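Local coordinates for TqaL (Neurospora crassa, PDB 7EEH), which binds an iron ion within the cupin-type beta fold of the 2OG-Fe dioxygenase family, at residues L55-Q59 and H239-T243; Y195-M201 and K265-M271. The protein carries 1 engineered substitution. All blocks are in the same frame, centred on the assembly; numbering follows the deposited sequence.

Contact 1. Residues L55-Q59 and H239-T243; sequences LDALQ and HFLDT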
loop_
_atom_site.group_PDB
_atom_site.type_symbol
_atom_site.label_atom_id
_atom_site.label_comp_id
_atom_site.label_asym_id
_atom_site.label_seq_id
_atom_site.Cartn_x
_atom_site.Cartn_y
_atom_site.Cartn_z
ATOM N N LEU B 55 1.054 -0.286 -23.612
ATOM C CA LEU B 55 -0.351 -0.512 -23.297
ATOM C C LEU B 55 -1.251 0.110 -24.361
ATOM O O LEU B 55 -2.252 -0.493 -24.766
ATOM C CB LEU B 55 -0.682 0.043 -21.909
ATOM C CG LEU B 55 -0.103 -0.733 -20.719
ATOM C CD1 LEU B 55 0.032 0.190 -19.533
ATOM C CD2 LEU B 55 -0.965 -1.928 -20.379
ATOM N N ASP B 56 -0.912 1.317 -24.826
ATOM C CA ASP B 56 -1.641 1.912 -25.944
ATOM C C ASP B 56 -1.530 1.045 -27.191
ATOM O O ASP B 56 -2.530 0.748 -27.850
ATOM C CB ASP B 56 -1.100 3.310 -26.252
ATOM C CG ASP B 56 -1.546 4.340 -25.260
ATOM O OD1 ASP B 56 -2.576 4.122 -24.590
ATOM O OD2 ASP B 56 -0.858 5.375 -25.149
ATOM N N ALA B 57 -0.309 0.650 -27.542
ATOM C CA ALA B 57 -0.094 -0.110 -28.770
ATOM C C ALA B 57 -0.771 -1.471 -28.732
ATOM O O ALA B 57 -1.069 -2.039 -29.792
ATOM C CB ALA B 57 1.402 -0.285 -29.026
ATOM N N LEU B 58 -1.017 -2.011 -27.539
ATOM C CA LEU B 58 -1.743 -3.268 -27.425
ATOM C C LEU B 58 -3.174 -3.148 -27.935
ATOM O O LEU B 58 -3.771 -4.152 -28.329
ATOM C CB LEU B 58 -1.720 -3.733 -25.961
ATOM C CG LEU B 58 -1.697 -5.221 -25.647
ATOM C CD1 LEU B 58 -0.598 -5.919 -26.412
ATOM C CD2 LEU B 58 -1.557 -5.440 -24.113
ATOM N N GLN B 59 -3.729 -1.943 -27.963
ATOM C CA GLN B 59 -5.073 -1.759 -28.491
ATOM C C GLN B 59 -5.120 -1.654 -30.015
ATOM O O GLN B 59 -6.216 -1.537 -30.576
ATOM C CB GLN B 59 -5.698 -0.530 -27.838
ATOM C CG GLN B 59 -5.989 -0.826 -26.381
ATOM C CD GLN B 59 -6.489 0.354 -25.608
ATOM O OE1 GLN B 59 -7.674 0.660 -25.629
ATOM N NE2 GLN B 59 -5.592 1.008 -24.889
ATOM N N HIS B 239 -13.915 -4.140 -20.876
ATOM C CA HIS B 239 -12.991 -3.023 -20.825
ATOM C C HIS B 239 -11.570 -3.532 -20.991
ATOM O O HIS B 239 -11.229 -4.638 -20.547
ATOM C CB HIS B 239 -13.127 -2.249 -19.500
ATOM C CG HIS B 239 -14.518 -1.761 -19.223
ATOM N ND1 HIS B 239 -15.275 -2.226 -18.167
ATOM C CD2 HIS B 239 -15.293 -0.857 -19.870
ATOM C CE1 HIS B 239 -16.451 -1.623 -18.170
ATOM N NE2 HIS B 239 -16.489 -0.791 -19.195
ATOM N N PHE B 240 -10.752 -2.701 -21.637
ATOM C CA PHE B 240 -9.359 -2.991 -21.931
ATOM C C PHE B 240 -8.672 -3.701 -20.770
ATOM O O PHE B 240 -8.572 -3.158 -19.667
ATOM C CB PHE B 240 -8.622 -1.681 -22.253
ATOM C CG PHE B 240 -7.157 -1.858 -22.500
ATOM C CD1 PHE B 240 -6.714 -2.714 -23.495
ATOM C CD2 PHE B 240 -6.223 -1.163 -21.751
ATOM C CE1 PHE B 240 -5.367 -2.897 -23.733
ATOM C CE2 PHE B 240 -4.861 -1.321 -21.982
ATOM C CZ PHE B 240 -4.429 -2.198 -22.979
ATOM N N LEU B 241 -8.217 -4.925 -21.025
ATOM C CA LEU B 241 -7.415 -5.787 -20.151
ATOM C C LEU B 241 -8.242 -6.513 -19.096
ATOM O O LEU B 241 -7.642 -7.141 -18.222
ATOM C CB LEU B 241 -6.271 -5.039 -19.450
ATOM C CG LEU B 241 -5.165 -4.494 -20.366
ATOM C CD1 LEU B 241 -4.131 -3.715 -19.564
ATOM C CD2 LEU B 241 -4.504 -5.633 -21.136
ATOM N N ASP B 242 -9.577 -6.439 -19.131
ATOM C CA ASP B 242 -10.391 -7.438 -18.450
ATOM C C ASP B 242 -9.817 -8.831 -18.711
ATOM O O ASP B 242 -9.584 -9.207 -19.866
ATOM C CB ASP B 242 -11.836 -7.378 -18.946
ATOM C CG ASP B 242 -12.660 -6.244 -18.292
ATOM O OD1 ASP B 242 -12.158 -5.538 -17.384
ATOM O OD2 ASP B 242 -13.831 -6.086 -18.689
ATOM N N THR B 243 -9.592 -9.594 -17.638
ATOM C CA THR B 243 -8.868 -10.862 -17.715
ATOM C C THR B 243 -9.553 -11.931 -16.872
ATOM O O THR B 243 -9.790 -11.733 -15.674
ATOM C CB THR B 243 -7.409 -10.704 -17.251
ATOM O OG1 THR B 243 -6.683 -9.884 -18.180
ATOM C CG2 THR B 243 -6.723 -12.051 -17.185
#

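Contact 2. Residues Y195-M201 and K265-M271; sequences YLGSKNM and KEATRDM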
loop_
_atom_site.group_PDB
_atom_site.type_symbol
_atom_site.label_atom_id
_atom_site.label_comp_id
_atom_site.label_asym_id
_atom_site.label_seq_id
_atom_site.Cartn_x
_atom_site.Cartn_y
_atom_site.Cartn_z
ATOM N N TYR B 195 -9.041 -9.270 -22.697
ATOM C CA TYR B 195 -9.763 -8.469 -23.670
ATOM C C TYR B 195 -8.927 -7.268 -24.084
ATOM O O TYR B 195 -8.419 -6.530 -23.235
ATOM C CB TYR B 195 -11.083 -8.030 -23.050
ATOM C CG TYR B 195 -11.891 -6.991 -23.767
ATOM C CD1 TYR B 195 -11.633 -5.632 -23.592
ATOM C CD2 TYR B 195 -12.970 -7.360 -24.555
ATOM C CE1 TYR B 195 -12.412 -4.669 -24.223
ATOM C CE2 TYR B 195 -13.751 -6.408 -25.191
ATOM C CZ TYR B 195 -13.468 -5.071 -25.020
ATOM O OH TYR B 195 -14.257 -4.133 -25.643
ATOM N N LEU B 196 -8.783 -7.074 -25.389
ATOM C CA LEU B 196 -8.031 -5.938 -25.901
ATOM C C LEU B 196 -8.913 -4.804 -26.402
ATOM O O LEU B 196 -8.506 -3.641 -26.314
ATOM C CB LEU B 196 -7.105 -6.377 -27.042
ATOM C CG LEU B 196 -5.985 -7.338 -26.650
ATOM C CD1 LEU B 196 -5.110 -7.647 -27.886
ATOM C CD2 LEU B 196 -5.181 -6.723 -25.492
ATOM N N GLY B 197 -10.081 -5.114 -26.947
ATOM C CA GLY B 197 -10.973 -4.097 -27.469
ATOM C C GLY B 197 -12.107 -4.757 -28.224
ATOM O O GLY B 197 -12.161 -5.983 -28.363
ATOM N N SER B 198 -13.014 -3.917 -28.717
ATOM C CA SER B 198 -14.132 -4.377 -29.533
ATOM C C SER B 198 -14.713 -3.210 -30.331
ATOM O O SER B 198 -14.357 -2.050 -30.118
ATOM C CB SER B 198 -15.212 -5.010 -28.674
ATOM O OG SER B 198 -15.906 -4.021 -27.934
ATOM N N LYS B 199 -15.641 -3.541 -31.234
ATOM C CA LYS B 199 -16.258 -2.578 -32.149
ATOM C C LYS B 199 -17.714 -2.965 -32.367
ATOM O O LYS B 199 -17.988 -4.075 -32.835
ATOM C CB LYS B 199 -15.520 -2.543 -33.490
ATOM C CG LYS B 199 -15.763 -1.284 -34.346
ATOM C CD LYS B 199 -15.065 -1.392 -35.720
ATOM C CE LYS B 199 -15.744 -2.424 -36.639
ATOM N NZ LYS B 199 -15.162 -2.488 -38.015
ATOM N N ASN B 200 -18.636 -2.055 -32.029
ATOM C CA ASN B 200 -20.076 -2.240 -32.270
ATOM C C ASN B 200 -20.625 -3.439 -31.502
ATOM O O ASN B 200 -21.486 -4.179 -31.983
ATOM C CB ASN B 200 -20.392 -2.366 -33.765
ATOM C CG ASN B 200 -21.902 -2.427 -34.046
ATOM O OD1 ASN B 200 -22.708 -1.808 -33.341
ATOM N ND2 ASN B 200 -22.283 -3.213 -35.045
HETATM N N MSE B 201 -20.136 -3.631 -30.291
HETATM C CA MSE B 201 -20.570 -4.783 -29.531
HETATM C C MSE B 201 -21.570 -4.360 -28.477
HETATM O O MSE B 201 -21.270 -3.511 -27.645
HETATM C CB MSE B 201 -19.363 -5.482 -28.899
HETATM C CG MSE B 201 -19.696 -6.553 -27.891
HETATM SE SE MSE B 201 -18.127 -7.712 -27.504
HETATM C CE MSE B 201 -17.077 -6.550 -26.458
ATOM N N LYS B 265 -24.406 -3.283 -38.845
ATOM C CA LYS B 265 -22.960 -3.225 -39.008
ATOM C C LYS B 265 -22.295 -4.442 -38.376
ATOM O O LYS B 265 -22.889 -5.160 -37.564
ATOM C CB LYS B 265 -22.382 -1.947 -38.397
ATOM C CG LYS B 265 -23.041 -0.685 -38.889
ATOM C CD LYS B 265 -22.333 0.537 -38.343
ATOM C CE LYS B 265 -23.006 1.815 -38.807
ATOM N NZ LYS B 265 -22.514 2.995 -38.043
ATOM N N GLU B 266 -21.040 -4.665 -38.754
ATOM C CA GLU B 266 -20.305 -5.781 -38.188
ATOM C C GLU B 266 -19.853 -5.453 -36.769
ATOM O O GLU B 266 -19.666 -4.290 -36.398
ATOM C CB GLU B 266 -19.096 -6.137 -39.054
ATOM C CG GLU B 266 -17.973 -5.115 -38.973
ATOM C CD GLU B 266 -16.718 -5.564 -39.697
ATOM O OE1 GLU B 266 -16.801 -6.537 -40.481
ATOM O OE2 GLU B 266 -15.648 -4.948 -39.477
ATOM N N ALA B 267 -19.685 -6.498 -35.970
ATOM C CA ALA B 267 -19.135 -6.372 -34.631
ATOM C C ALA B 267 -17.866 -7.210 -34.538
ATOM O O ALA B 267 -17.824 -8.342 -35.026
ATOM C CB ALA B 267 -20.152 -6.814 -33.574
ATOM N N THR B 268 -16.830 -6.649 -33.915
ATOM C CA THR B 268 -15.569 -7.354 -33.731
ATOM C C THR B 268 -15.195 -7.376 -32.252
ATOM O O THR B 268 -15.574 -6.488 -31.490
ATOM C CB THR B 268 -14.445 -6.701 -34.540
ATOM O OG1 THR B 268 -14.216 -5.374 -34.052
ATOM C CG2 THR B 268 -14.820 -6.619 -36.004
ATOM N N ARG B 269 -14.426 -8.386 -31.861
ATOM C CA ARG B 269 -13.967 -8.532 -30.476
ATOM C C ARG B 269 -12.535 -9.032 -30.514
ATOM O O ARG B 269 -12.270 -10.076 -31.118
ATOM C CB ARG B 269 -14.849 -9.518 -29.709
ATOM C CG ARG B 269 -14.544 -9.669 -28.213
ATOM C CD ARG B 269 -15.618 -10.553 -27.613
ATOM N NE ARG B 269 -15.383 -10.954 -26.230
ATOM C CZ ARG B 269 -14.884 -12.123 -25.843
ATOM N NH1 ARG B 269 -14.511 -13.042 -26.734
ATOM N NH2 ARG B 269 -14.762 -12.373 -24.544
ATOM N N ASP B 270 -11.617 -8.307 -29.878
ATOM C CA ASP B 270 -10.193 -8.637 -29.908
ATOM C C ASP B 270 -9.765 -9.225 -28.564
ATOM O O ASP B 270 -9.922 -8.574 -27.527
ATOM C CB ASP B 270 -9.356 -7.405 -30.232
ATOM C CG ASP B 270 -9.776 -6.737 -31.539
ATOM O OD1 ASP B 270 -10.364 -7.424 -32.396
ATOM O OD2 ASP B 270 -9.528 -5.527 -31.691
HETATM N N MSE B 271 -9.198 -10.432 -28.596
HETATM C CA MSE B 271 -8.776 -11.165 -27.393
HETATM C C MSE B 271 -7.321 -11.611 -27.487
HETATM O O MSE B 271 -6.809 -11.838 -28.586
HETATM C CB MSE B 271 -9.628 -12.425 -27.182
HETATM C CG MSE B 271 -11.128 -12.208 -27.006
HETATM SE SE MSE B 271 -11.602 -10.992 -25.564
HETATM C CE MSE B 271 -11.236 -12.304 -24.122
HETATM O O HOH W 1 -12.847 -3.917 -36.234
#

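Contact 1. Residues L55-Q59 and H239-T243
Phe240 is the centre of this largely apolar contact between helix 52-58 and the loop between strands 231-236 and 243-247. Phe240 takes the first corner of the type II turn His239-Asp242, closed by Asp242 N to His239 O at 2.8 Å, and its CA-to-CB bond points toward the helix. The CG methylene of Gln59 lies over one face of the ring, 3.4 Å from Phe240 CE1, while Leu58 CB meets its edge, 4.3 Å from Phe240 CZ. The backbone also takes part: Leu55 O lies 3.3 Å from Phe240 CZ. Next to this, Leu241, at the second corner with the positive phi usual in a type II turn, extends its side chain to Leu55 (CD1 to Leu55 CD2, 3.7 Å) and Leu58 (CD2 to Leu58 CD2, 4.2 Å). No hydrogen bond crosses, so shape and apolar packing make the joint; within the turn, His239 N donates to Asp242 OD2 at 2.9 Å. Helix 38-48 covers Leu241 through Met41, Val42 and Leu45, and Leu46 touches Leu55. Leu58 reaches Leu196 of strand 190-199 and Ala129 of helix 128-141, so the contact lies between the helices and the large sheet.

Contact 2. Residues Y195-M201 and K265-M271
A classic beta bulge interrupts the antiparallel pairing of strands 190-199 and 267-277, central neighbours in the large sheet of the cupin-type fold. Leu196 and Gly197 both face Asp270: Leu196 N donates to Asp270 O at 2.8 Å, and Asp270 N to Gly197 O at 2.8 Å. Leu196 has the near-helical backbone angles (-102/-33) of the first bulge position, and the register shifts by one residue. Beyond it regular pairing resumes at the non-hydrogen-bonded pair Ser198-Arg269 and the hydrogen-bonded pair Lys199-Thr268, where Lys199 N to Thr268 O and Thr268 N to Lys199 O are both 3.0 Å. On the face bearing Tyr195, Ser198, Arg269 and Met271, the selenium of selenomethionine Met271 makes an oblique Met-aromatic contact, 5.2 Å from the Tyr195 ring centroid, while Tyr195 OH and Ser198 OG share a hydrogen bond of 2.8 Å. Selenomethionine Met201 sets its SE 3.8 Å from Arg269 CD; the Arg269 side chain is about 5 Å from a bound 2-amino-2-hydroxymethyl-propane-1,3-diol and about 10 Å from the Fe (III) ion. On the face of Lys199, Thr268 and Asp270, Lys199 NZ reaches Glu266 OE2, just before the strand, in a salt bridge of 2.9 Å. Where the strands end, Asn200 ND2 donates to Glu266 O at 3.1 Å, and Asn200 OD1 accepts from Asp262 N. Strand 158-170 flanks strand 267-277: Arg167 makes a salt bridge with Asp270, and backbone bonds join Thr168 to Arg269 and Thr170 to Ala267. Backbone hydrogen bonds join Tyr195 to the 239-243 turn on its other side.

From the N terminus the chain passes through helix 52-58 and later strand 190-199, then reaches the 239-243 turn, which closes contact 1 over 179 intervening residues. Contact 2 closes at 265-271, only after that turn, so the two loops cross rather than nest. The iron ligands His184 and Asp186 lie in the loop closed by contact 1, and His253 in the one closed by contact 2. The contacts meet at Tyr195, whose O lies 2.7 Å from Leu241 N and whose N lies 2.9 Å from Asp242 O, probable hydrogen bonds. Helix 52-58 is thereby joined through the turn to strands 190-199 and 267-277 of the large sheet.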